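Local coordinates for protein GH3 beta-N-acetylglucosaminidase (Paenibacillaceae, PDB 6K5J) that hydrolyses terminal beta-linked N-acetylglucosamine residues as a family 3 glycoside hydrolase, probably using a TIM-barrel domain, at residues A[94-98]-A[354-358]; A[408-412]-A[504-508]; A[17-21]-A[333-337]. All coordinates share one frame; numbering follows the deposited sequence.

Starting from the N terminus, residues 17-21 lead from helix 13-19 into strand 21-23, and contact 3 closes its loop when helix 323-339 brings residues 333-337 back to them. Contact 1 opens inside that loop, at residues 94-98, but closes outside it at 354-358, so the two cross. It ties a loop following barrel strand 79-81 to the chain leading into helix 359-372. Contact 2 comes later, in series with both, and joins the loop before helix 413-419 to the start of helix 507-517. Contacts 1 and 2 touch: Val98 packs on Arg409, Thr506 and Pro507, linking the barrel to the C-terminal alpha/beta region. Contact 3 lies on the other side of the chain's centre from contact 2, their centres about 38 Å apart.

Contact 1: residues A[94-98]-A[354-358]; sequences NGVTV and DTLVT
Gly95 and Thr355 bring two irregular loops together, their CA atoms 4.2 Å apart. Gly95 O accepts a strong bond from Leu356 N, at 2.7 Å and 165° at the hydrogen, with the donor tilted somewhat from the carbonyl plane. The positive phi of Gly95 (81°) suits a residue without a side chain, and Thr355 lies close beside it.

OG1 of Thr355 stands anti to the backbone N (chi1 -177°), beside the carbonyl carbon. In this position Thr355 OG1 accepts from Val357 N at 3.1 Å, forming an ST turn that shapes the second loop. OG1 of Thr355 is also 3.3 Å from Gly95 O, at most a weak bond. Branched Val357 lays CG2 against Val96 O at 3.4 Å. Val96 CG1 and Leu356 CD1 meet only loosely, at 4.3 Å, while Leu356 also touches Glu124.

A water extends the junction, donating to Thr97 OG1 at 2.6 Å and accepting from Thr358 N at 3.0 Å. Thr97 OG1 is also hydrogen-bonded to Glu124 of helix 111-127, so this buried hydroxyl has two partners. One short backbone bond and the water bridge thus give the contact its main polar links, with side chains packed round them.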
ATOM      1  N   ASN A  94       4.091 -10.070 -11.591  1.00 23.58           N
ATOM      2  CA  ASN A  94       4.424 -11.139 -12.520  1.00 23.00           C
ATOM      3  C   ASN A  94       4.467 -12.467 -11.778  1.00 21.96           C
ATOM      4  O   ASN A  94       5.274 -12.634 -10.862  1.00 22.65           O
ATOM      5  CB  ASN A  94       5.775 -10.862 -13.180  1.00 22.13           C
ATOM      6  CG  ASN A  94       6.122 -11.899 -14.235  1.00 26.14           C
ATOM      7  OD1 ASN A  94       5.266 -12.311 -15.018  1.00 25.59           O
ATOM      8  ND2 ASN A  94       7.366 -12.327 -14.252  1.00 21.59           N
ATOM      9  N   GLY A  95       3.601 -13.408 -12.163  1.00 20.58           N
ATOM     10  CA  GLY A  95       3.624 -14.727 -11.563  1.00 22.60           C
ATOM     11  C   GLY A  95       2.937 -14.855 -10.223  1.00 22.08           C
ATOM     12  O   GLY A  95       3.060 -15.906  -9.582  1.00 19.47           O
ATOM     13  N   VAL A  96       2.236 -13.819  -9.764  1.00 20.11           N
ATOM     14  CA  VAL A  96       1.483 -13.870  -8.519  1.00 21.15           C
ATOM     15  C   VAL A  96       0.085 -13.329  -8.786  1.00 22.28           C
ATOM     16  O   VAL A  96      -0.175 -12.689  -9.807  1.00 20.90           O
ATOM     17  CB  VAL A  96       2.160 -13.084  -7.372  1.00 20.38           C
ATOM     18  CG1 VAL A  96       3.587 -13.585  -7.167  1.00 19.70           C
ATOM     19  CG2 VAL A  96       2.160 -11.591  -7.669  1.00 22.93           C
ATOM     20  N   THR A  97      -0.824 -13.623  -7.857  1.00 22.14           N
ATOM     21  CA  THR A  97      -2.195 -13.140  -7.954  1.00 24.20           C
ATOM     22  C   THR A  97      -2.234 -11.645  -7.689  1.00 22.60           C
ATOM     23  O   THR A  97      -1.687 -11.177  -6.687  1.00 21.38           O
ATOM     24  CB  THR A  97      -3.079 -13.856  -6.932  1.00 20.77           C
ATOM     25  OG1 THR A  97      -2.919 -15.270  -7.069  1.00 22.14           O
ATOM     26  CG2 THR A  97      -4.548 -13.498  -7.118  1.00 19.26           C
ATOM     27  N   VAL A  98      -2.910 -10.897  -8.557  1.00 18.15           N
ATOM     28  CA  VAL A  98      -3.174  -9.487  -8.296  1.00 20.40           C
ATOM     29  C   VAL A  98      -4.448  -9.435  -7.458  1.00 24.33           C
ATOM     30  O   VAL A  98      -5.531  -9.790  -7.926  1.00 25.28           O
ATOM     31  CB  VAL A  98      -3.299  -8.679  -9.594  1.00 23.63           C
ATOM     32  CG1 VAL A  98      -3.584  -7.208  -9.284  1.00 23.82           C
ATOM     33  CG2 VAL A  98      -2.017  -8.793 -10.391  1.00 23.94           C
ATOM     34  N   ASP A 354       7.886 -20.279 -13.865  1.00 27.44           N
ATOM     35  CA  ASP A 354       6.796 -20.753 -13.021  1.00 25.30           C
ATOM     36  C   ASP A 354       5.936 -19.590 -12.527  1.00 28.22           C
ATOM     37  O   ASP A 354       6.414 -18.464 -12.342  1.00 25.91           O
ATOM     38  CB  ASP A 354       7.341 -21.518 -11.814  1.00 26.54           C
ATOM     39  CG  ASP A 354       7.741 -22.948 -12.155  1.00 31.73           C
ATOM     40  OD1 ASP A 354       7.514 -23.385 -13.304  1.00 27.60           O
ATOM     41  OD2 ASP A 354       8.298 -23.619 -11.266  1.00 26.56           O
ATOM     42  N   THR A 355       4.661 -19.883 -12.282  1.00 25.84           N
ATOM     43  CA  THR A 355       3.727 -18.912 -11.729  1.00 24.45           C
ATOM     44  C   THR A 355       3.040 -19.492 -10.503  1.00 26.83           C
ATOM     45  O   THR A 355       2.867 -20.710 -10.385  1.00 25.61           O
ATOM     46  CB  THR A 355       2.667 -18.500 -12.752  1.00 25.59           C
ATOM     47  OG1 THR A 355       1.816 -17.502 -12.174  1.00 23.64           O
ATOM     48  CG2 THR A 355       1.815 -19.703 -13.158  1.00 23.78           C
ATOM     49  N   LEU A 356       2.661 -18.605  -9.577  1.00 22.92           N
ATOM     50  CA  LEU A 356       1.853 -19.007  -8.434  1.00 22.80           C
ATOM     51  C   LEU A 356       0.365 -18.829  -8.684  1.00 23.96           C
ATOM     52  O   LEU A 356      -0.440 -19.212  -7.828  1.00 25.48           O
ATOM     53  CB  LEU A 356       2.254 -18.210  -7.182  1.00 25.24           C
ATOM     54  CG  LEU A 356       3.715 -18.340  -6.734  1.00 23.03           C
ATOM     55  CD1 LEU A 356       3.944 -17.533  -5.447  1.00 22.55           C
ATOM     56  CD2 LEU A 356       4.080 -19.810  -6.537  1.00 25.74           C
ATOM     57  N   VAL A 357      -0.008 -18.227  -9.817  1.00 23.61           N
ATOM     58  CA  VAL A 357      -1.414 -18.014 -10.133  1.00 22.94           C
ATOM     59  C   VAL A 357      -2.107 -19.360 -10.318  1.00 29.04           C
ATOM     60  O   VAL A 357      -1.561 -20.276 -10.947  1.00 24.77           O
ATOM     61  CB  VAL A 357      -1.532 -17.152 -11.401  1.00 24.99           C
ATOM     62  CG1 VAL A 357      -2.986 -17.034 -11.867  1.00 26.66           C
ATOM     63  CG2 VAL A 357      -0.921 -15.765 -11.168  1.00 22.61           C
ATOM     64  N   THR A 358      -3.309 -19.491  -9.754  1.00 25.16           N
ATOM     65  CA  THR A 358      -4.170 -20.652  -9.975  1.00 26.54           C
ATOM     66  C   THR A 358      -5.555 -20.184 -10.405  1.00 30.72           C
ATOM     67  O   THR A 358      -5.964 -19.054 -10.131  1.00 23.90           O
ATOM     68  CB  THR A 358      -4.309 -21.551  -8.724  1.00 25.64           C
ATOM     69  OG1 THR A 358      -5.020 -20.855  -7.689  1.00 25.43           O
ATOM     70  CG2 THR A 358      -2.939 -22.019  -8.190  1.00 24.36           C
TER
HETATM   71  O   HOH W   1      -4.180 -16.815  -8.810  1.00 22.82           O

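Contact 2: residues A[408-412]-A[504-508]; sequences PRKET and ENTPS
Arg409 reaches across to Asn505, and the two side chains cross at about a right angle, their guanidinium and amide planes 79° apart. Arg409 NE donates to Asn505 OD1 at 2.8 Å; a weaker bond from Arg409 NH2, 3.1 Å long, reaches the same oxygen. Asn505 suits its place because its short amide offers one oxygen to both N-H groups. OD1 sits at the edge of the guanidinium, close to its plane, yet from the amide's side the NE donor stands well above the carbonyl plane, off any lone pair.

Chi1 (-54°) lays Arg409 CG beside Asn505 ND2, 3.6 Å away, and the bend at chi2 (-78°) then turns CD onward and brings the NE edge of the guanidinium to OD1. Arginine can serve more than one acceptor: NH2 also bonds Gly87 O. One face of the guanidinium lies over Thr506, whose CA is 4.2 Å above its centre, and the two side chains run side by side.

Glu411, the centre of an inverse gamma turn, lays both CB and a carboxylate oxygen against the ring of Pro507. Glu411 CB lies 3.8 Å from Pro507 CB, and a bend at chi2 leaves Glu411 OE1 3.6 Å from Pro507 CG. A water donates to both Glu411 O and Asn505 O.

Thr506 is the N-cap of helix 507-517. Thr506 OG1 donates to Glu504 OE2 at 2.7 Å and is hydrogen-bonded to Ala509 N. Pro507 suits the first turn, where no backbone N-H is needed.

Trp394 of strand 390-396 packs against Arg409, Asn505 and Thr412. Thr412 caps helix 413-419, whose Trp416 touches Glu411, so the contact lies between the beginnings of two helices and beside a strand of the C-terminal sheet.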
ATOM      1  N   PRO A 408       2.006  -1.053 -15.825  1.00 48.02           N
ATOM      2  CA  PRO A 408       1.145  -1.322 -16.982  1.00 47.90           C
ATOM      3  C   PRO A 408       0.182  -2.463 -16.695  1.00 39.53           C
ATOM      4  O   PRO A 408       0.512  -3.419 -15.989  1.00 47.32           O
ATOM      5  CB  PRO A 408       2.138  -1.687 -18.092  1.00 51.52           C
ATOM      6  CG  PRO A 408       3.311  -2.261 -17.356  1.00 52.44           C
ATOM      7  CD  PRO A 408       3.394  -1.502 -16.049  1.00 51.13           C
ATOM      8  N   ARG A 409      -1.029  -2.333 -17.229  1.00 40.32           N
ATOM      9  CA  ARG A 409      -2.082  -3.324 -17.061  1.00 34.75           C
ATOM     10  C   ARG A 409      -2.489  -3.837 -18.434  1.00 31.94           C
ATOM     11  O   ARG A 409      -2.909  -3.051 -19.289  1.00 36.90           O
ATOM     12  CB  ARG A 409      -3.291  -2.728 -16.332  1.00 33.58           C
ATOM     13  CG  ARG A 409      -2.951  -2.081 -14.990  1.00 34.00           C
ATOM     14  CD  ARG A 409      -2.745  -3.112 -13.870  1.00 32.67           C
ATOM     15  NE  ARG A 409      -2.942  -2.496 -12.559  1.00 30.02           N
ATOM     16  CZ  ARG A 409      -2.596  -3.041 -11.395  1.00 31.20           C
ATOM     17  NH1 ARG A 409      -2.016  -4.240 -11.340  1.00 28.09           N
ATOM     18  NH2 ARG A 409      -2.827  -2.374 -10.273  1.00 32.59           N
ATOM     19  N   LYS A 410      -2.381  -5.150 -18.637  1.00 29.22           N
ATOM     20  CA  LYS A 410      -2.847  -5.747 -19.887  1.00 34.05           C
ATOM     21  C   LYS A 410      -4.358  -5.974 -19.885  1.00 33.26           C
ATOM     22  O   LYS A 410      -5.025  -5.767 -20.907  1.00 27.85           O
ATOM     23  CB  LYS A 410      -2.116  -7.067 -20.140  1.00 33.93           C
ATOM     24  CG  LYS A 410      -2.474  -7.718 -21.472  1.00 41.66           C
ATOM     25  CD  LYS A 410      -2.126  -9.195 -21.472  1.00 47.66           C
ATOM     26  CE  LYS A 410      -3.370 -10.061 -21.313  1.00 50.62           C
ATOM     27  NZ  LYS A 410      -3.977 -10.391 -22.634  1.00 52.07           N
ATOM     28  N   GLU A 411      -4.916  -6.416 -18.758  1.00 29.43           N
ATOM     29  CA  GLU A 411      -6.347  -6.725 -18.680  1.00 26.81           C
ATOM     30  C   GLU A 411      -7.124  -5.447 -18.354  1.00 25.19           C
ATOM     31  O   GLU A 411      -7.638  -5.241 -17.250  1.00 25.61           O
ATOM     32  CB  GLU A 411      -6.601  -7.825 -17.654  1.00 26.46           C
ATOM     33  CG  GLU A 411      -5.986  -9.182 -18.009  1.00 30.73           C
ATOM     34  CD  GLU A 411      -4.574  -9.371 -17.471  1.00 41.30           C
ATOM     35  OE1 GLU A 411      -3.974  -8.410 -16.940  1.00 38.06           O
ATOM     36  OE2 GLU A 411      -4.069 -10.506 -17.568  1.00 50.26           O
ATOM     37  N   THR A 412      -7.174  -4.570 -19.354  1.00 23.83           N
ATOM     38  CA  THR A 412      -7.869  -3.295 -19.270  1.00 21.66           C
ATOM     39  C   THR A 412      -9.379  -3.500 -19.339  1.00 21.91           C
ATOM     40  O   THR A 412      -9.875  -4.592 -19.623  1.00 22.05           O
ATOM     41  CB  THR A 412      -7.443  -2.383 -20.423  1.00 24.79           C
ATOM     42  OG1 THR A 412      -7.857  -2.980 -21.664  1.00 25.31           O
ATOM     43  CG2 THR A 412      -5.919  -2.183 -20.428  1.00 26.08           C
ATOM     44  N   GLU A 504      -9.600   0.862  -8.238  1.00 18.61           N
ATOM     45  CA  GLU A 504      -8.325   0.318  -8.701  1.00 18.99           C
ATOM     46  C   GLU A 504      -8.502  -0.053 -10.168  1.00 19.99           C
ATOM     47  O   GLU A 504      -9.625  -0.103 -10.681  1.00 19.42           O
ATOM     48  CB  GLU A 504      -7.871  -0.894  -7.881  1.00 20.14           C
ATOM     49  CG  GLU A 504      -8.873  -2.021  -7.888  1.00 18.53           C
ATOM     50  CD  GLU A 504      -8.547  -3.086  -6.871  1.00 20.31           C
ATOM     51  OE1 GLU A 504      -8.033  -2.748  -5.779  1.00 20.34           O
ATOM     52  OE2 GLU A 504      -8.803  -4.268  -7.174  1.00 22.58           O
ATOM     53  N   ASN A 505      -7.377  -0.304 -10.848  1.00 18.86           N
ATOM     54  CA  ASN A 505      -7.389  -0.730 -12.246  1.00 20.62           C
ATOM     55  C   ASN A 505      -6.866  -2.156 -12.412  1.00 22.49           C
ATOM     56  O   ASN A 505      -6.295  -2.500 -13.451  1.00 23.09           O
ATOM     57  CB  ASN A 505      -6.597   0.247 -13.120  1.00 22.45           C
ATOM     58  CG  ASN A 505      -5.105   0.237 -12.823  1.00 23.37           C
ATOM     59  OD1 ASN A 505      -4.651  -0.410 -11.887  1.00 22.47           O
ATOM     60  ND2 ASN A 505      -4.336   0.972 -13.626  1.00 26.58           N
ATOM     61  N   THR A 506      -7.046  -2.987 -11.387  1.00 22.05           N
ATOM     62  CA  THR A 506      -6.601  -4.374 -11.403  1.00 20.19           C
ATOM     63  C   THR A 506      -7.366  -5.190 -12.442  1.00 21.83           C
ATOM     64  O   THR A 506      -8.453  -4.795 -12.872  1.00 18.76           O
ATOM     65  CB  THR A 506      -6.829  -5.008 -10.037  1.00 22.31           C
ATOM     66  OG1 THR A 506      -8.228  -4.937  -9.724  1.00 19.77           O
ATOM     67  CG2 THR A 506      -6.032  -4.288  -8.960  1.00 22.02           C
ATOM     68  N   PRO A 507      -6.837  -6.360 -12.830  1.00 20.77           N
ATOM     69  CA  PRO A 507      -7.587  -7.209 -13.768  1.00 21.76           C
ATOM     70  C   PRO A 507      -8.986  -7.548 -13.284  1.00 20.69           C
ATOM     71  O   PRO A 507      -9.944  -7.436 -14.056  1.00 19.42           O
ATOM     72  CB  PRO A 507      -6.697  -8.457 -13.890  1.00 21.23           C
ATOM     73  CG  PRO A 507      -5.311  -7.936 -13.673  1.00 28.29           C
ATOM     74  CD  PRO A 507      -5.476  -6.884 -12.586  1.00 22.69           C
ATOM     75  N   SER A 508      -9.134  -7.946 -12.011  1.00 19.28           N
ATOM     76  CA  SER A 508     -10.442  -8.375 -11.529  1.00 18.97           C
ATOM     77  C   SER A 508     -11.410  -7.207 -11.394  1.00 19.31           C
ATOM     78  O   SER A 508     -12.617  -7.397 -11.563  1.00 17.03           O
ATOM     79  CB  SER A 508     -10.308  -9.122 -10.197  1.00 19.62           C
ATOM     80  OG  SER A 508      -9.852  -8.263  -9.165  1.00 20.41           O
TER
HETATM   81  O   HOH W   2      -5.841  -4.631 -15.197  1.00 25.57           O

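Contact 3: residues A[17-21]-A[333-337]; sequences VGQLV and LLALK
Lys337 and Gln19 make the polar link of this buried contact. Lys337 NZ donates to Gln19 OE1 at 2.9 Å, arriving in the carbonyl plane on a lone pair, with a C=O...donor angle of 118°. The two side chains run at a slant to each other: the lysine is extended beyond CG and spans the gap at full length, whereas the glutamine turns back at chi2 (-59°) to present its oxygen. NZ is further bonded to Pro77 O and Gly44 O, so its three oxygen acceptors would offset the cost of burying a charge. Lysine suits the site because it combines a long apolar stem with an ammonium able to serve all three.

Those two carbonyls lie just before strands 79-81 and 45-47, and residues 17-21 run into strand 21-23 of the same parallel sheet. The lysine therefore gathers loops at the N-terminal ends of adjacent strands in the TIM barrel. The backbone continues the link, Val21 pairing with Gly44 and Leu20 with Ile296.

One apolar pair accompanies the bond: Leu333 CD1 meets Leu20 CD2 at 3.9 Å, the two side chains crossing at about a right angle. Other methyls pack against oxygens, Leu333 CD1 lying 3.4 Å from Gln19 O and Leu334 CD2 4.0 Å from Gln19 OE1. Branched leucines fit here by bringing methyl groups against Gln19 and Leu20.

Within helix 323-339, Lys337 N bonds Leu333 O at 3.0 Å; one turn apart, both residues face the first segment. Leu333 also packs on Val264 of strand 264-266, and Leu20 on Ile326 and Ser329.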
ATOM      1  N   VAL A  17      23.007  -3.480  17.448  1.00 22.84           N
ATOM      2  CA  VAL A  17      22.637  -2.263  16.735  1.00 22.33           C
ATOM      3  C   VAL A  17      22.166  -2.605  15.328  1.00 22.00           C
ATOM      4  O   VAL A  17      21.178  -2.049  14.835  1.00 21.02           O
ATOM      5  CB  VAL A  17      23.814  -1.266  16.734  1.00 25.83           C
ATOM      6  CG1 VAL A  17      23.661  -0.229  15.615  1.00 27.95           C
ATOM      7  CG2 VAL A  17      23.918  -0.576  18.097  1.00 27.32           C
ATOM      8  N   GLY A  18      22.856  -3.537  14.666  1.00 21.45           N
ATOM      9  CA  GLY A  18      22.447  -3.937  13.328  1.00 23.90           C
ATOM     10  C   GLY A  18      21.042  -4.512  13.271  1.00 23.11           C
ATOM     11  O   GLY A  18      20.327  -4.315  12.281  1.00 20.73           O
ATOM     12  N   GLN A  19      20.624  -5.223  14.327  1.00 20.35           N
ATOM     13  CA  GLN A  19      19.270  -5.777  14.370  1.00 22.21           C
ATOM     14  C   GLN A  19      18.207  -4.695  14.226  1.00 20.92           C
ATOM     15  O   GLN A  19      17.098  -4.978  13.759  1.00 22.50           O
ATOM     16  CB  GLN A  19      19.043  -6.539  15.676  1.00 25.33           C
ATOM     17  CG  GLN A  19      19.628  -7.931  15.688  1.00 24.94           C
ATOM     18  CD  GLN A  19      19.058  -8.807  14.588  1.00 23.40           C
ATOM     19  OE1 GLN A  19      17.872  -9.154  14.599  1.00 26.21           O
ATOM     20  NE2 GLN A  19      19.901  -9.159  13.623  1.00 23.17           N
ATOM     21  N   LEU A  20      18.522  -3.463  14.623  1.00 19.84           N
ATOM     22  CA  LEU A  20      17.565  -2.363  14.619  1.00 20.35           C
ATOM     23  C   LEU A  20      17.376  -1.717  13.251  1.00 20.74           C
ATOM     24  O   LEU A  20      16.622  -0.744  13.152  1.00 20.75           O
ATOM     25  CB  LEU A  20      18.005  -1.295  15.614  1.00 22.61           C
ATOM     26  CG  LEU A  20      18.430  -1.794  16.999  1.00 24.65           C
ATOM     27  CD1 LEU A  20      18.788  -0.619  17.880  1.00 27.45           C
ATOM     28  CD2 LEU A  20      17.317  -2.613  17.619  1.00 22.70           C
ATOM     29  N   VAL A  21      18.015  -2.215  12.200  1.00 16.19           N
ATOM     30  CA  VAL A  21      17.961  -1.558  10.895  1.00 19.17           C
ATOM     31  C   VAL A  21      17.433  -2.531   9.849  1.00 20.56           C
ATOM     32  O   VAL A  21      17.851  -3.692   9.801  1.00 19.23           O
ATOM     33  CB  VAL A  21      19.340  -1.009  10.491  1.00 19.26           C
ATOM     34  CG1 VAL A  21      19.293  -0.432   9.073  1.00 21.37           C
ATOM     35  CG2 VAL A  21      19.792   0.037  11.515  1.00 17.64           C
ATOM     36  N   LEU A 333      12.493  -7.985  18.413  1.00 17.67           N
ATOM     37  CA  LEU A 333      12.784  -8.441  17.055  1.00 19.11           C
ATOM     38  C   LEU A 333      13.114  -9.932  17.018  1.00 22.40           C
ATOM     39  O   LEU A 333      12.640 -10.659  16.138  1.00 19.48           O
ATOM     40  CB  LEU A 333      13.921  -7.608  16.455  1.00 19.58           C
ATOM     41  CG  LEU A 333      13.498  -6.160  16.216  1.00 19.91           C
ATOM     42  CD1 LEU A 333      14.712  -5.216  16.230  1.00 21.44           C
ATOM     43  CD2 LEU A 333      12.704  -6.055  14.913  1.00 17.49           C
ATOM     44  N   LEU A 334      13.909 -10.414  17.972  1.00 20.18           N
ATOM     45  CA  LEU A 334      14.217 -11.841  18.003  1.00 20.72           C
ATOM     46  C   LEU A 334      12.966 -12.681  18.273  1.00 20.28           C
ATOM     47  O   LEU A 334      12.829 -13.784  17.732  1.00 22.95           O
ATOM     48  CB  LEU A 334      15.299 -12.110  19.052  1.00 22.32           C
ATOM     49  CG  LEU A 334      16.683 -11.514  18.778  1.00 24.13           C
ATOM     50  CD1 LEU A 334      17.688 -11.935  19.837  1.00 27.37           C
ATOM     51  CD2 LEU A 334      17.197 -11.905  17.401  1.00 26.38           C
ATOM     52  N   ALA A 335      12.041 -12.173  19.100  1.00 19.58           N
ATOM     53  CA  ALA A 335      10.813 -12.916  19.380  1.00 25.41           C
ATOM     54  C   ALA A 335       9.945 -13.031  18.133  1.00 23.57           C
ATOM     55  O   ALA A 335       9.393 -14.099  17.848  1.00 21.94           O
ATOM     56  CB  ALA A 335      10.029 -12.251  20.515  1.00 25.16           C
ATOM     57  N   LEU A 336       9.828 -11.940  17.367  1.00 21.90           N
ATOM     58  CA  LEU A 336       9.095 -11.997  16.107  1.00 21.90           C
ATOM     59  C   LEU A 336       9.748 -12.983  15.138  1.00 20.87           C
ATOM     60  O   LEU A 336       9.062 -13.797  14.498  1.00 20.52           O
ATOM     61  CB  LEU A 336       9.030 -10.591  15.490  1.00 18.89           C
ATOM     62  CG  LEU A 336       8.350 -10.532  14.116  1.00 22.02           C
ATOM     63  CD1 LEU A 336       6.948 -11.094  14.205  1.00 19.28           C
ATOM     64  CD2 LEU A 336       8.331  -9.102  13.575  1.00 19.81           C
ATOM     65  N   LYS A 337      11.074 -12.938  15.039  1.00 20.77           N
ATOM     66  CA  LYS A 337      11.788 -13.801  14.104  1.00 21.68           C
ATOM     67  C   LYS A 337      11.609 -15.273  14.459  1.00 26.41           C
ATOM     68  O   LYS A 337      11.480 -16.123  13.571  1.00 22.74           O
ATOM     69  CB  LYS A 337      13.270 -13.426  14.083  1.00 20.70           C
ATOM     70  CG  LYS A 337      13.563 -12.131  13.310  1.00 19.40           C
ATOM     71  CD  LYS A 337      15.034 -11.757  13.388  1.00 20.97           C
ATOM     72  CE  LYS A 337      15.346 -10.605  12.426  1.00 24.15           C
ATOM     73  NZ  LYS A 337      16.803 -10.371  12.253  1.00 22.46           N
TER